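Local coordinates for pesticidal crystal protein Cry4Aa (Bacillus thuringiensis, PDB 2C9K) that binds midgut epithelial cells of mosquito larvae and forms pores that cause their colloid-osmotic lysis, at residues 293-298 and 476-481. Numbering follows the deposited sequence.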
ATOM      1  N   PHE A 293       5.205  10.033   6.241  1.00 22.20           N
ATOM      2  CA  PHE A 293       6.092   9.236   5.401  1.00 21.84           C
ATOM      3  C   PHE A 293       7.572   9.608   5.593  1.00 22.46           C
ATOM      4  O   PHE A 293       7.921  10.788   5.623  1.00 23.05           O
ATOM      5  CB  PHE A 293       5.703   9.404   3.931  1.00 18.04           C
ATOM      6  CG  PHE A 293       6.320   8.386   3.033  1.00 15.50           C
ATOM      7  CD1 PHE A 293       5.719   7.157   2.851  1.00 13.87           C
ATOM      8  CD2 PHE A 293       7.529   8.641   2.397  1.00 14.53           C
ATOM      9  CE1 PHE A 293       6.315   6.194   2.042  1.00 15.50           C
ATOM     10  CE2 PHE A 293       8.128   7.686   1.590  1.00 13.66           C
ATOM     11  CZ  PHE A 293       7.525   6.465   1.412  1.00 13.74           C
ATOM     12  N   THR A 294       8.439   8.608   5.737  1.00 22.45           N
ATOM     13  CA  THR A 294       9.871   8.884   5.903  1.00 22.88           C
ATOM     14  C   THR A 294      10.734   8.177   4.856  1.00 22.67           C
ATOM     15  O   THR A 294      10.382   7.109   4.352  1.00 21.42           O
ATOM     16  CB  THR A 294      10.417   8.462   7.312  1.00 22.37           C
ATOM     17  OG1 THR A 294      10.342   7.039   7.461  1.00 21.35           O
ATOM     18  CG2 THR A 294       9.634   9.128   8.418  1.00 21.51           C
ATOM     19  N   TRP A 295      11.868   8.789   4.534  1.00 22.60           N
ATOM     20  CA  TRP A 295      12.808   8.213   3.583  1.00 22.91           C
ATOM     21  C   TRP A 295      14.075   7.800   4.339  1.00 23.59           C
ATOM     22  O   TRP A 295      14.579   8.537   5.183  1.00 24.52           O
ATOM     23  CB  TRP A 295      13.137   9.222   2.492  1.00 20.75           C
ATOM     24  CG  TRP A 295      11.936   9.711   1.783  1.00 20.21           C
ATOM     25  CD1 TRP A 295      11.181  10.808   2.095  1.00 21.42           C
ATOM     26  CD2 TRP A 295      11.338   9.128   0.631  1.00 20.02           C
ATOM     27  NE1 TRP A 295      10.149  10.947   1.196  1.00 19.54           N
ATOM     28  CE2 TRP A 295      10.225   9.926   0.286  1.00 19.66           C
ATOM     29  CE3 TRP A 295      11.633   8.006  -0.146  1.00 19.29           C
ATOM     30  CZ2 TRP A 295       9.409   9.637  -0.806  1.00 19.49           C
ATOM     31  CZ3 TRP A 295      10.820   7.722  -1.229  1.00 22.74           C
ATOM     32  CH2 TRP A 295       9.721   8.536  -1.550  1.00 20.14           C
ATOM     33  N   LEU A 296      14.583   6.616   4.035  1.00 24.37           N
ATOM     34  CA  LEU A 296      15.758   6.091   4.713  1.00 26.57           C
ATOM     35  C   LEU A 296      17.064   6.711   4.254  1.00 28.15           C
ATOM     36  O   LEU A 296      17.527   6.417   3.157  1.00 29.59           O
ATOM     37  CB  LEU A 296      15.823   4.578   4.501  1.00 27.46           C
ATOM     38  CG  LEU A 296      16.892   3.816   5.279  1.00 28.88           C
ATOM     39  CD1 LEU A 296      16.663   4.022   6.788  1.00 28.44           C
ATOM     40  CD2 LEU A 296      16.830   2.337   4.909  1.00 27.41           C
ATOM     41  N   ASP A 297      17.669   7.551   5.092  1.00 29.82           N
ATOM     42  CA  ASP A 297      18.954   8.179   4.750  1.00 30.60           C
ATOM     43  C   ASP A 297      20.120   7.195   4.830  1.00 31.23           C
ATOM     44  O   ASP A 297      20.924   7.096   3.897  1.00 30.30           O
ATOM     45  CB  ASP A 297      19.259   9.358   5.677  1.00 31.47           C
ATOM     46  CG  ASP A 297      18.495  10.592   5.306  1.00 32.44           C
ATOM     47  OD1 ASP A 297      18.268  10.775   4.096  1.00 38.19           O
ATOM     48  OD2 ASP A 297      18.133  11.381   6.204  1.00 30.70           O
ATOM     49  N   SER A 298      20.214   6.473   5.946  1.00 31.04           N
ATOM     50  CA  SER A 298      21.293   5.505   6.122  1.00 31.37           C
ATOM     51  C   SER A 298      21.023   4.451   7.195  1.00 31.09           C
ATOM     52  O   SER A 298      20.202   4.651   8.089  1.00 31.54           O
ATOM     53  CB  SER A 298      22.597   6.236   6.459  1.00 31.46           C
ATOM     54  OG  SER A 298      22.472   6.980   7.662  1.00 31.54           O
ATOM     55  N   ALA A 476      -1.811  13.263   2.678  1.00 18.63           N
ATOM     56  CA  ALA A 476      -1.457  14.226   3.721  1.00 18.32           C
ATOM     57  C   ALA A 476      -0.243  13.785   4.549  1.00 18.19           C
ATOM     58  O   ALA A 476       0.443  14.610   5.147  1.00 19.14           O
ATOM     59  CB  ALA A 476      -2.648  14.467   4.629  1.00 18.72           C
ATOM     60  N   VAL A 477       0.032  12.491   4.584  1.00 17.56           N
ATOM     61  CA  VAL A 477       1.175  12.018   5.341  1.00 17.52           C
ATOM     62  C   VAL A 477       2.492  12.285   4.620  1.00 16.86           C
ATOM     63  O   VAL A 477       3.560  12.012   5.177  1.00 20.17           O
ATOM     64  CB  VAL A 477       1.074  10.502   5.664  1.00 18.98           C
ATOM     65  CG1 VAL A 477      -0.031  10.260   6.689  1.00 16.33           C
ATOM     66  CG2 VAL A 477       0.809   9.710   4.393  1.00 17.69           C
ATOM     67  N   LYS A 478       2.427  12.813   3.397  0.50 13.18           N
ATOM     68  CA  LYS A 478       3.646  13.125   2.643  0.50 10.78           C
ATOM     69  C   LYS A 478       4.171  14.489   3.073  0.50 11.57           C
ATOM     70  O   LYS A 478       5.069  15.049   2.450  0.50 10.78           O
ATOM     71  CB  LYS A 478       3.383  13.142   1.133  0.50  8.16           C
ATOM     72  CG  LYS A 478       3.098  11.787   0.502  0.50  4.22           C
ATOM     73  CD  LYS A 478       4.292  10.852   0.594  0.50  2.98           C
ATOM     74  CE  LYS A 478       5.514  11.417  -0.123  0.50  3.17           C
ATOM     75  NZ  LYS A 478       5.242  11.712  -1.555  0.50  2.53           N
ATOM     76  N   ALA A 479       3.595  15.017   4.146  1.00 13.54           N
ATOM     77  CA  ALA A 479       3.990  16.311   4.687  1.00 15.91           C
ATOM     78  C   ALA A 479       5.262  16.140   5.507  1.00 17.15           C
ATOM     79  O   ALA A 479       5.642  15.011   5.828  1.00 15.56           O
ATOM     80  CB  ALA A 479       2.882  16.864   5.564  1.00 15.50           C
ATOM     81  N   ASN A 480       5.914  17.254   5.847  1.00 18.32           N
ATOM     82  CA  ASN A 480       7.142  17.198   6.630  1.00 20.36           C
ATOM     83  C   ASN A 480       7.093  17.977   7.948  1.00 21.38           C
ATOM     84  O   ASN A 480       8.106  18.094   8.645  1.00 21.85           O
ATOM     85  CB  ASN A 480       8.326  17.678   5.788  1.00 21.76           C
ATOM     86  CG  ASN A 480       8.069  19.020   5.116  1.00 24.24           C
ATOM     87  OD1 ASN A 480       7.340  19.864   5.645  1.00 25.45           O
ATOM     88  ND2 ASN A 480       8.688  19.232   3.951  1.00 23.20           N
ATOM     89  N   SER A 481       5.922  18.503   8.294  1.00 20.83           N
ATOM     90  CA  SER A 481       5.761  19.251   9.536  1.00 21.52           C
ATOM     91  C   SER A 481       4.378  19.008  10.141  1.00 22.44           C
ATOM     92  O   SER A 481       3.349  19.170   9.475  1.00 22.07           O
ATOM     93  CB  SER A 481       5.962  20.745   9.291  1.00 22.35           C
ATOM     94  OG  SER A 481       5.766  21.470  10.497  1.00 24.66           O
TER
HETATM   95  O   HOH W   1       6.892  13.173   4.591  1.00 21.17           O
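F293 gives its backbone N-H to V477 O (N to O 2.8 Å); the bond is bent, 145° at the hydrogen, and the donor is tilted 29° from the carbonyl plane. F293 O and A479 O both accept from one water, which thus adds a second backbone link. With F293 CG anti to the backbone N (chi1 -166°), the ring runs alongside the K478 chain, and K478 CD sits 3.9 Å from F293 CB. K478 NZ stands 6.0 Å from the F293 ring centroid, too long for more than a weak cation-pi attraction. Two residues on, W295 CZ2 meets K478 CE at 4.3 Å. The W295 indole receives the edge of the F293 ring on one face, a T-shaped stack with F293 CE2 over its centre, while W295 NE1 is hydrogen-bonded to T323 OG1. K478 curls back on itself, and outside the two segments its ammonium is held by a salt bridge to E258 OE1 and hydrogen bonds to D461 O and N464 OD1. The result is a buried seam joining strand 294-303 of the middle domain to a 3-10 turn of the C-terminal domain: backbone bonds, direct and through water, beside lysine methylenes flanking two aromatic side chains, the lysine charge probably balanced by E258 and the two acceptors.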